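Local structure of uncharacterized protein (Acinetobacter baumannii, 4L3U) at residues A[46-49]-A[50-54]; A[71-74]-A[75-78]; A[77-80]-A[81-85]; A[92-95]-A[96-99]. The protein is of unknown function but folds as a compact, strand-free set of five helices belonging to the DUF4844 family. All coordinates share one frame; numbering follows the deposited sequence.

Interaction 1 (A[46-49]-A[50-54]); sequences ALRM and SLNQK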
loop_
_atom_site.group_PDB
_atom_site.type_symbol
_atom_site.label_atom_id
_atom_site.label_comp_id
_atom_site.label_asym_id
_atom_site.label_seq_id
_atom_site.Cartn_x
_atom_site.Cartn_y
_atom_site.Cartn_z
ATOM N N ALA A 46 -3.895 6.874 -16.961
ATOM C CA ALA A 46 -4.711 5.684 -16.795
ATOM C C ALA A 46 -4.081 4.813 -15.724
ATOM O O ALA A 46 -4.774 4.276 -14.861
ATOM C CB ALA A 46 -4.817 4.927 -18.105
ATOM N N LEU A 47 -2.759 4.698 -15.770
ATOM C CA LEU A 47 -2.035 3.855 -14.829
ATOM C C LEU A 47 -2.059 4.438 -13.421
ATOM O O LEU A 47 -2.275 3.710 -12.458
ATOM C CB LEU A 47 -0.590 3.660 -15.281
ATOM C CG LEU A 47 0.240 2.698 -14.426
ATOM C CD1 LEU A 47 -0.326 1.290 -14.478
ATOM C CD2 LEU A 47 1.678 2.704 -14.894
ATOM N N ARG A 48 -1.837 5.746 -13.301
ATOM C CA ARG A 48 -1.819 6.384 -11.990
ATOM C C ARG A 48 -3.157 6.217 -11.293
ATOM O O ARG A 48 -3.220 5.886 -10.111
ATOM C CB ARG A 48 -1.498 7.875 -12.093
ATOM C CG ARG A 48 -1.364 8.536 -10.723
ATOM C CD ARG A 48 -1.268 10.045 -10.795
ATOM N NE ARG A 48 -0.052 10.494 -11.464
ATOM C CZ ARG A 48 0.469 11.709 -11.332
ATOM N NH1 ARG A 48 -0.108 12.604 -10.544
ATOM N NH2 ARG A 48 1.576 12.031 -11.985
HETATM N N MSE A 49 -4.228 6.464 -12.035
HETATM C CA MSE A 49 -5.572 6.332 -11.502
HETATM C C MSE A 49 -5.836 4.896 -11.073
HETATM O O MSE A 49 -6.413 4.641 -10.014
HETATM C CB MSE A 49 -6.577 6.728 -12.569
HETATM C CG MSE A 49 -7.996 6.787 -12.084
HETATM SE SE MSE A 49 -9.147 7.077 -13.603
HETATM C CE MSE A 49 -8.387 8.765 -14.243
ATOM N N SER A 50 -5.411 3.961 -11.915
ATOM C CA SER A 50 -5.541 2.539 -11.636
ATOM C C SER A 50 -4.813 2.174 -10.339
ATOM O O SER A 50 -5.266 1.313 -9.583
ATOM C CB SER A 50 -4.975 1.736 -12.811
ATOM O OG SER A 50 -5.211 0.353 -12.661
ATOM N N LEU A 51 -3.689 2.843 -10.087
ATOM C CA LEU A 51 -2.875 2.585 -8.898
ATOM C C LEU A 51 -3.485 3.174 -7.633
ATOM O O LEU A 51 -3.516 2.520 -6.593
ATOM C CB LEU A 51 -1.471 3.152 -9.088
ATOM C CG LEU A 51 -0.572 2.372 -10.044
ATOM C CD1 LEU A 51 0.668 3.175 -10.400
ATOM C CD2 LEU A 51 -0.185 1.051 -9.415
ATOM N N ASN A 52 -3.949 4.415 -7.719
ATOM C CA ASN A 52 -4.637 5.044 -6.602
ATOM C C ASN A 52 -5.868 4.233 -6.200
ATOM O O ASN A 52 -6.213 4.143 -5.020
ATOM C CB ASN A 52 -5.028 6.477 -6.966
ATOM C CG ASN A 52 -3.846 7.420 -6.945
ATOM O OD1 ASN A 52 -3.061 7.420 -6.000
ATOM N ND2 ASN A 52 -3.706 8.224 -7.992
ATOM N N GLN A 53 -6.518 3.626 -7.189
ATOM C CA GLN A 53 -7.692 2.800 -6.936
ATOM C C GLN A 53 -7.324 1.548 -6.140
ATOM O O GLN A 53 -8.007 1.189 -5.184
ATOM C CB GLN A 53 -8.364 2.414 -8.257
ATOM C CG GLN A 53 -9.531 1.450 -8.107
ATOM C CD GLN A 53 -10.655 2.007 -7.246
ATOM O OE1 GLN A 53 -10.737 3.214 -7.012
ATOM N NE2 GLN A 53 -11.528 1.123 -6.767
ATOM N N LYS A 54 -6.249 0.879 -6.548
ATOM C CA LYS A 54 -5.753 -0.296 -5.835
ATOM C C LYS A 54 -5.386 0.050 -4.392
ATOM O O LYS A 54 -5.604 -0.739 -3.475
ATOM C CB LYS A 54 -4.529 -0.866 -6.551
ATOM C CG LYS A 54 -4.805 -1.395 -7.953
ATOM C CD LYS A 54 -5.349 -2.818 -7.932
ATOM C CE LYS A 54 -5.392 -3.422 -9.334
ATOM N NZ LYS A 54 -5.786 -4.861 -9.324
#
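Two first torsions set Arg48 and Asn52 side by side on one flank of helix 45-68: Arg48 swings its CG away from the backbone N (chi1 -175°), whereas Asn52 keeps its CG beside its own N (chi1 -75°). The two side chains then point the same way, and ND2 of Asn52 lies 3.6 Å from the methylene CG of Arg48. The flat ends are turned steeply to each other, guanidinium and amide planes 80° apart. ND2 also comes within 3.2 Å of Arg48 O, but at an angle too poor for a bond; that carbonyl is taken by Asn52 N at 2.9 Å. What holds both polar ends is the loop before the helix. Asp30 receives a salt bridge from Arg48 NH1 and a hydrogen bond from Asn52 ND2, while Val42 O takes Arg48 NH2 and His31 N donates to Asn52 OD1. With both ends of its amide engaged, the Asn52 side chain has its rotation fixed. On the adjoining flank, Leu47 meets Leu51 through CG and CD1, 4.1 Å apart, and Leu51 N closes the helical bond to Leu47 O at 2.9 Å. In both the polar and the leucine pair the partners are four residues apart, the pattern of an alpha-helix that clamps a preceding loop with one flank and packs hydrophobically with another.

Interaction 2 (A[71-74]-A[75-78]); sequences EPTK and AELL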
loop_
_atom_site.group_PDB
_atom_site.type_symbol
_atom_site.label_atom_id
_atom_site.label_comp_id
_atom_site.label_asym_id
_atom_site.label_seq_id
_atom_site.Cartn_x
_atom_site.Cartn_y
_atom_site.Cartn_z
ATOM N N GLU A 71 -10.351 -3.959 18.004
ATOM C CA GLU A 71 -8.892 -3.990 18.023
ATOM C C GLU A 71 -8.358 -5.137 17.169
ATOM O O GLU A 71 -8.119 -6.226 17.687
ATOM C CB GLU A 71 -8.388 -4.149 19.458
ATOM N N PRO A 72 -8.168 -4.897 15.859
ATOM C CA PRO A 72 -7.612 -5.919 14.958
ATOM C C PRO A 72 -6.228 -6.411 15.381
ATOM O O PRO A 72 -5.407 -5.616 15.833
ATOM C CB PRO A 72 -7.525 -5.191 13.612
ATOM C CG PRO A 72 -8.539 -4.109 13.694
ATOM C CD PRO A 72 -8.543 -3.673 15.128
ATOM N N THR A 73 -5.985 -7.711 15.233
ATOM C CA THR A 73 -4.701 -8.308 15.594
ATOM C C THR A 73 -3.645 -8.006 14.534
ATOM O O THR A 73 -3.979 -7.611 13.418
ATOM C CB THR A 73 -4.817 -9.836 15.759
ATOM O OG1 THR A 73 -5.133 -10.442 14.501
ATOM C CG2 THR A 73 -5.898 -10.179 16.765
ATOM N N LYS A 74 -2.375 -8.200 14.882
ATOM C CA LYS A 74 -1.286 -7.936 13.948
ATOM C C LYS A 74 -1.411 -8.833 12.727
ATOM O O LYS A 74 -1.183 -8.398 11.598
ATOM C CB LYS A 74 0.073 -8.144 14.620
ATOM C CG LYS A 74 0.301 -7.258 15.830
ATOM C CD LYS A 74 0.309 -5.791 15.459
ATOM C CE LYS A 74 0.603 -4.932 16.669
ATOM N NZ LYS A 74 0.799 -3.510 16.301
ATOM N N ALA A 75 -1.793 -10.085 12.960
ATOM C CA ALA A 75 -1.923 -11.054 11.879
ATOM C C ALA A 75 -3.051 -10.662 10.930
ATOM O O ALA A 75 -2.933 -10.829 9.716
ATOM C CB ALA A 75 -2.156 -12.443 12.440
ATOM N N GLU A 76 -4.139 -10.138 11.486
ATOM C CA GLU A 76 -5.266 -9.676 10.684
ATOM C C GLU A 76 -4.860 -8.497 9.825
ATOM O O GLU A 76 -5.136 -8.462 8.629
ATOM C CB GLU A 76 -6.433 -9.266 11.581
ATOM C CG GLU A 76 -7.174 -10.439 12.192
ATOM C CD GLU A 76 -8.089 -10.032 13.331
ATOM O OE1 GLU A 76 -8.212 -8.821 13.597
ATOM O OE2 GLU A 76 -8.688 -10.926 13.964
ATOM N N LEU A 77 -4.203 -7.528 10.444
ATOM C CA LEU A 77 -3.744 -6.351 9.730
ATOM C C LEU A 77 -2.742 -6.726 8.641
ATOM O O LEU A 77 -2.722 -6.118 7.575
ATOM C CB LEU A 77 -3.114 -5.361 10.707
ATOM C CG LEU A 77 -4.057 -4.785 11.764
ATOM C CD1 LEU A 77 -3.251 -4.074 12.834
ATOM C CD2 LEU A 77 -5.070 -3.848 11.132
ATOM N N LEU A 78 -1.920 -7.737 8.906
ATOM C CA LEU A 78 -0.885 -8.138 7.959
ATOM C C LEU A 78 -1.473 -8.821 6.734
ATOM O O LEU A 78 -0.985 -8.639 5.625
ATOM C CB LEU A 78 0.125 -9.070 8.629
ATOM C CG LEU A 78 1.296 -9.538 7.754
ATOM C CD1 LEU A 78 2.150 -8.364 7.300
ATOM C CD2 LEU A 78 2.142 -10.563 8.495
#
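A capping box joins Thr73 and Glu76 at the start of helix 74-86, a textbook answer to the amide groups that the first turn of any helix leaves without backbone acceptors. Thr73 is the N-cap. Its OG1, held between backbone N and carbonyl carbon (chi1 65°), turns toward the incoming turn and accepts from Glu76 N at 3.2 Å. The reciprocal bond runs from Thr73 N to Glu76 OE1 at 3.0 Å. Glu76 reaches it by folding back along the chain, its CG beside the backbone N and the rest of the side chain extended, and the N-H meets OE1 from above the carboxylate plane, 64° out of it. The fold-back also brings CG of Glu76 against Thr73 OG1, at 3.1 Å. Regular helical bonding begins directly behind, where Leu77 N donates to Thr73 O at 3.0 Å and Leu78 N to Lys74 O at 2.9 Å. Just outside the box, Pro72 CB rests on Leu77 CD2 at 3.7 Å. This contact between the residue before the N-cap and the fourth residue of the helix is a hydrophobic staple, closing one side of the turn with carbon while the box gives acceptors to Glu76 N and Thr73 N. The staple has company: Pro72 and Leu77 both lie against Leu65 and Tyr66 of helix 45-68. On other flanks Lys74 and Leu78 touch Leu114 in the loop after helix 95-112, so the capped turn sits between the preceding helix and that loop.

Interaction 3 (A[77-80]-A[81-85]); sequences LLQV and LANGI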
loop_
_atom_site.group_PDB
_atom_site.type_symbol
_atom_site.label_atom_id
_atom_site.label_comp_id
_atom_site.label_asym_id
_atom_site.label_seq_id
_atom_site.Cartn_x
_atom_site.Cartn_y
_atom_site.Cartn_z
ATOM N N LEU A 77 -4.203 -7.528 10.444
ATOM C CA LEU A 77 -3.744 -6.351 9.730
ATOM C C LEU A 77 -2.742 -6.726 8.641
ATOM O O LEU A 77 -2.722 -6.118 7.575
ATOM C CB LEU A 77 -3.114 -5.361 10.707
ATOM C CG LEU A 77 -4.057 -4.785 11.764
ATOM C CD1 LEU A 77 -3.251 -4.074 12.834
ATOM C CD2 LEU A 77 -5.070 -3.848 11.132
ATOM N N LEU A 78 -1.920 -7.737 8.906
ATOM C CA LEU A 78 -0.885 -8.138 7.959
ATOM C C LEU A 78 -1.473 -8.821 6.734
ATOM O O LEU A 78 -0.985 -8.639 5.625
ATOM C CB LEU A 78 0.125 -9.070 8.629
ATOM C CG LEU A 78 1.296 -9.538 7.754
ATOM C CD1 LEU A 78 2.150 -8.364 7.300
ATOM C CD2 LEU A 78 2.142 -10.563 8.495
ATOM N N GLN A 79 -2.518 -9.612 6.929
ATOM C CA GLN A 79 -3.146 -10.288 5.804
ATOM C C GLN A 79 -3.813 -9.296 4.858
ATOM O O GLN A 79 -3.752 -9.459 3.644
ATOM C CB GLN A 79 -4.169 -11.313 6.284
ATOM C CG GLN A 79 -4.915 -11.978 5.146
ATOM C CD GLN A 79 -5.702 -13.190 5.591
ATOM O OE1 GLN A 79 -5.292 -13.914 6.500
ATOM N NE2 GLN A 79 -6.839 -13.422 4.952
ATOM N N VAL A 80 -4.457 -8.277 5.417
ATOM C CA VAL A 80 -5.082 -7.237 4.608
ATOM C C VAL A 80 -4.014 -6.512 3.796
ATOM O O VAL A 80 -4.219 -6.182 2.628
ATOM C CB VAL A 80 -5.847 -6.226 5.485
ATOM C CG1 VAL A 80 -6.351 -5.047 4.653
ATOM C CG2 VAL A 80 -7.004 -6.912 6.192
ATOM N N LEU A 81 -2.872 -6.266 4.426
ATOM C CA LEU A 81 -1.746 -5.639 3.750
ATOM C C LEU A 81 -1.247 -6.529 2.608
ATOM O O LEU A 81 -1.106 -6.072 1.472
ATOM C CB LEU A 81 -0.616 -5.381 4.746
ATOM C CG LEU A 81 0.561 -4.541 4.246
ATOM C CD1 LEU A 81 0.228 -3.063 4.316
ATOM C CD2 LEU A 81 1.816 -4.848 5.046
ATOM N N ALA A 82 -1.002 -7.802 2.920
ATOM C CA ALA A 82 -0.454 -8.764 1.962
ATOM C C ALA A 82 -1.387 -8.994 0.778
ATOM O O ALA A 82 -0.945 -9.102 -0.365
ATOM C CB ALA A 82 -0.157 -10.091 2.664
ATOM N N ASN A 83 -2.680 -9.080 1.056
ATOM C CA ASN A 83 -3.664 -9.262 0.004
ATOM C C ASN A 83 -3.821 -8.011 -0.839
ATOM O O ASN A 83 -4.067 -8.097 -2.030
ATOM C CB ASN A 83 -5.011 -9.659 0.599
ATOM C CG ASN A 83 -5.001 -11.065 1.169
ATOM O OD1 ASN A 83 -4.214 -11.915 0.751
ATOM N ND2 ASN A 83 -5.879 -11.315 2.132
ATOM N N GLY A 84 -3.678 -6.849 -0.217
ATOM C CA GLY A 84 -3.810 -5.593 -0.929
ATOM C C GLY A 84 -2.702 -5.412 -1.948
ATOM O O GLY A 84 -2.948 -4.978 -3.074
ATOM N N ILE A 85 -1.478 -5.757 -1.556
ATOM C CA ILE A 85 -0.314 -5.577 -2.419
ATOM C C ILE A 85 -0.243 -6.641 -3.514
ATOM O O ILE A 85 0.228 -6.369 -4.617
ATOM C CB ILE A 85 1.010 -5.574 -1.599
ATOM C CG1 ILE A 85 2.191 -5.091 -2.450
ATOM C CG2 ILE A 85 1.307 -6.948 -1.024
ATOM C CD1 ILE A 85 2.185 -3.603 -2.726
#
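The amide of Asn83 turns its nitrogen toward the Gln79 side chain: ND2 of Asn83 lies 3.2 Å from Gln79 CG and 3.6 Å from Gln79 NE2. With their planes 73° apart, the two amides stand nearly perpendicular, and the touch is one of nitrogen against methylene; ND2 and NE2 are two donors, which cannot bond each other. Asn83 comes this close because its CG stays beside the backbone N (chi1 -70°), folding the amide back over the preceding turn, while Gln79 runs out extended. ND2 also nears Gln79 O, at a poor angle; the carbonyl is instead bonded by Asn83 N at 2.8 Å. This exposed pair marks the outer flank of helix 74-86.

The inward side is carbon. Leu78 CD1 approaches Leu81 CD2 at 4.2 Å, the two side chains crossing at an angle, with one methyl of each in contact. Leu78 also touches Ile120 of helix 120-134, which Ala82 meets too, and Leu81 packs on Phe105 and Leu109 of helix 95-112. On a different flank Val80 leans on Ala61 and Phe62 of helix 45-68. The spine connecting these flanks is regular: Ala82 N reaches Leu78 O at 2.8 Å, and Gly84 N reaches Val80 O at 3.0 Å. A helix with amides on one side and aliphatic groups facing three neighbouring helices on the others is a clear case of the amphipathic alpha-helix of a helical bundle.

Interaction 4 (A[92-95]-A[96-99]); sequences KLDT and EDRE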
loop_
_atom_site.group_PDB
_atom_site.type_symbol
_atom_site.label_atom_id
_atom_site.label_comp_id
_atom_site.label_asym_id
_atom_site.label_seq_id
_atom_site.Cartn_x
_atom_site.Cartn_y
_atom_site.Cartn_z
ATOM N N LYS A 92 4.332 -4.857 -14.235
ATOM C CA LYS A 92 3.642 -3.839 -15.030
ATOM C C LYS A 92 4.151 -2.423 -14.717
ATOM O O LYS A 92 3.718 -1.448 -15.341
ATOM C CB LYS A 92 2.127 -3.908 -14.781
ATOM C CG LYS A 92 1.445 -5.180 -15.287
ATOM C CD LYS A 92 1.262 -5.172 -16.796
ATOM N N LEU A 93 5.068 -2.317 -13.754
ATOM C CA LEU A 93 5.596 -1.023 -13.304
ATOM C C LEU A 93 7.124 -0.931 -13.399
ATOM O O LEU A 93 7.821 -1.941 -13.284
ATOM C CB LEU A 93 5.189 -0.773 -11.849
ATOM C CG LEU A 93 3.702 -0.816 -11.493
ATOM C CD1 LEU A 93 3.533 -0.706 -9.987
ATOM C CD2 LEU A 93 2.930 0.291 -12.197
ATOM N N ASP A 94 7.645 0.282 -13.591
ATOM C CA ASP A 94 9.095 0.484 -13.563
ATOM C C ASP A 94 9.571 0.528 -12.117
ATOM O O ASP A 94 8.766 0.474 -11.187
ATOM C CB ASP A 94 9.549 1.730 -14.360
ATOM C CG ASP A 94 9.124 3.059 -13.728
ATOM O OD1 ASP A 94 8.731 3.102 -12.547
ATOM O OD2 ASP A 94 9.211 4.088 -14.433
ATOM N N THR A 95 10.880 0.621 -11.933
ATOM C CA THR A 95 11.458 0.584 -10.603
ATOM C C THR A 95 10.957 1.739 -9.733
ATOM O O THR A 95 10.561 1.519 -8.592
ATOM C CB THR A 95 12.987 0.601 -10.687
ATOM O OG1 THR A 95 13.431 -0.562 -11.393
ATOM C CG2 THR A 95 13.610 0.600 -9.305
ATOM N N GLU A 96 10.966 2.959 -10.266
ATOM C CA GLU A 96 10.568 4.127 -9.481
ATOM C C GLU A 96 9.127 4.032 -9.029
ATOM O O GLU A 96 8.786 4.458 -7.929
ATOM C CB GLU A 96 10.731 5.420 -10.274
ATOM C CG GLU A 96 12.161 5.831 -10.498
ATOM C CD GLU A 96 12.307 7.321 -10.753
ATOM O OE1 GLU A 96 13.380 7.873 -10.428
ATOM O OE2 GLU A 96 11.353 7.941 -11.273
ATOM N N ASP A 97 8.278 3.493 -9.894
ATOM C CA ASP A 97 6.870 3.335 -9.564
ATOM C C ASP A 97 6.686 2.248 -8.512
ATOM O O ASP A 97 5.858 2.387 -7.616
ATOM C CB ASP A 97 6.039 3.007 -10.808
ATOM C CG ASP A 97 5.945 4.171 -11.781
ATOM O OD1 ASP A 97 6.074 5.337 -11.344
ATOM O OD2 ASP A 97 5.736 3.917 -12.988
ATOM N N ARG A 98 7.455 1.168 -8.611
ATOM C CA ARG A 98 7.367 0.106 -7.613
ATOM C C ARG A 98 7.807 0.600 -6.240
ATOM O O ARG A 98 7.234 0.212 -5.225
ATOM C CB ARG A 98 8.201 -1.110 -8.013
ATOM C CG ARG A 98 7.596 -1.930 -9.131
ATOM C CD ARG A 98 8.131 -3.345 -9.123
ATOM N NE ARG A 98 9.590 -3.371 -9.112
ATOM C CZ ARG A 98 10.353 -3.258 -10.195
ATOM N NH1 ARG A 98 9.808 -3.109 -11.398
ATOM N NH2 ARG A 98 11.671 -3.290 -10.073
ATOM N N GLU A 99 8.825 1.456 -6.215
ATOM C CA GLU A 99 9.332 1.999 -4.960
ATOM C C GLU A 99 8.304 2.910 -4.306
ATOM O O GLU A 99 8.195 2.960 -3.084
ATOM C CB GLU A 99 10.628 2.778 -5.194
ATOM C CG GLU A 99 11.819 1.918 -5.592
ATOM C CD GLU A 99 12.381 1.102 -4.439
ATOM O OE1 GLU A 99 11.861 1.209 -3.307
ATOM O OE2 GLU A 99 13.353 0.352 -4.670
HETATM O O HOH W 1 11.548 -1.990 -13.599
#
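Arg98 folds back over the start of its own helix, so that one face of its guanidinium lies against Thr95, whose CA sits 3.8 Å above the plane and toward the rim. The chain reaches there by bending at chi3 (-52°). Near the plane of the group, at its edge, is Leu93 O, which takes a weak bond from NH1 at 3.0 Å; the N-H points well off the line to the oxygen. NH1 also donates to a water at 3.0 Å, and this water is hydrogen-bonded to Thr95 OG1. The principal partner lies elsewhere: NH2 forms a salt bridge with Glu129 of helix 120-134, tying that helix to this turn. Lower down, the aliphatic part of Arg98 also packs, its CG lying 3.8 Å from Leu93 CB.

Asp94 is the N-cap. Its OD1 accepts from Asp97 N at 2.7 Å, the N-H arriving nearly along the C-O axis. Asp97 OD2 stands 3.1 Å from the same OD1, a pairing of like charges that the positive end of the helix dipole probably eases. Arg98 N then bonds Asp94 O at 3.0 Å, and Glu99 N follows with Thr95 O. Here, then, is the classic aspartate N-cap of an alpha-helix, with an arginine from the first turn arching back over the entering loop.

All four contacts are local, yet each reflects its place in the fold. Interactions 1 and 2 lie at the surface, on opposite sides of the chain's centre; interactions 3 and 4 are partly buried. Interactions 2 and 3 share Leu77 and Leu78 and together follow helix 74-86 from its capped start into its regular body. The starts in 2 and 4 solve the same problem differently, threonine with a reciprocal glutamate against a lone aspartate cap. Interactions 1 and 4 also touch directly, Leu47 CD2 meeting Leu93 CD2 at 3.8 Å, so the early turns of helix 45-68 and the start of helix 95-112 share one apolar seam. Salt bridges tie 1 and 4 to other parts of the chain, whereas 3 meets its neighbouring helices through apolar side chains.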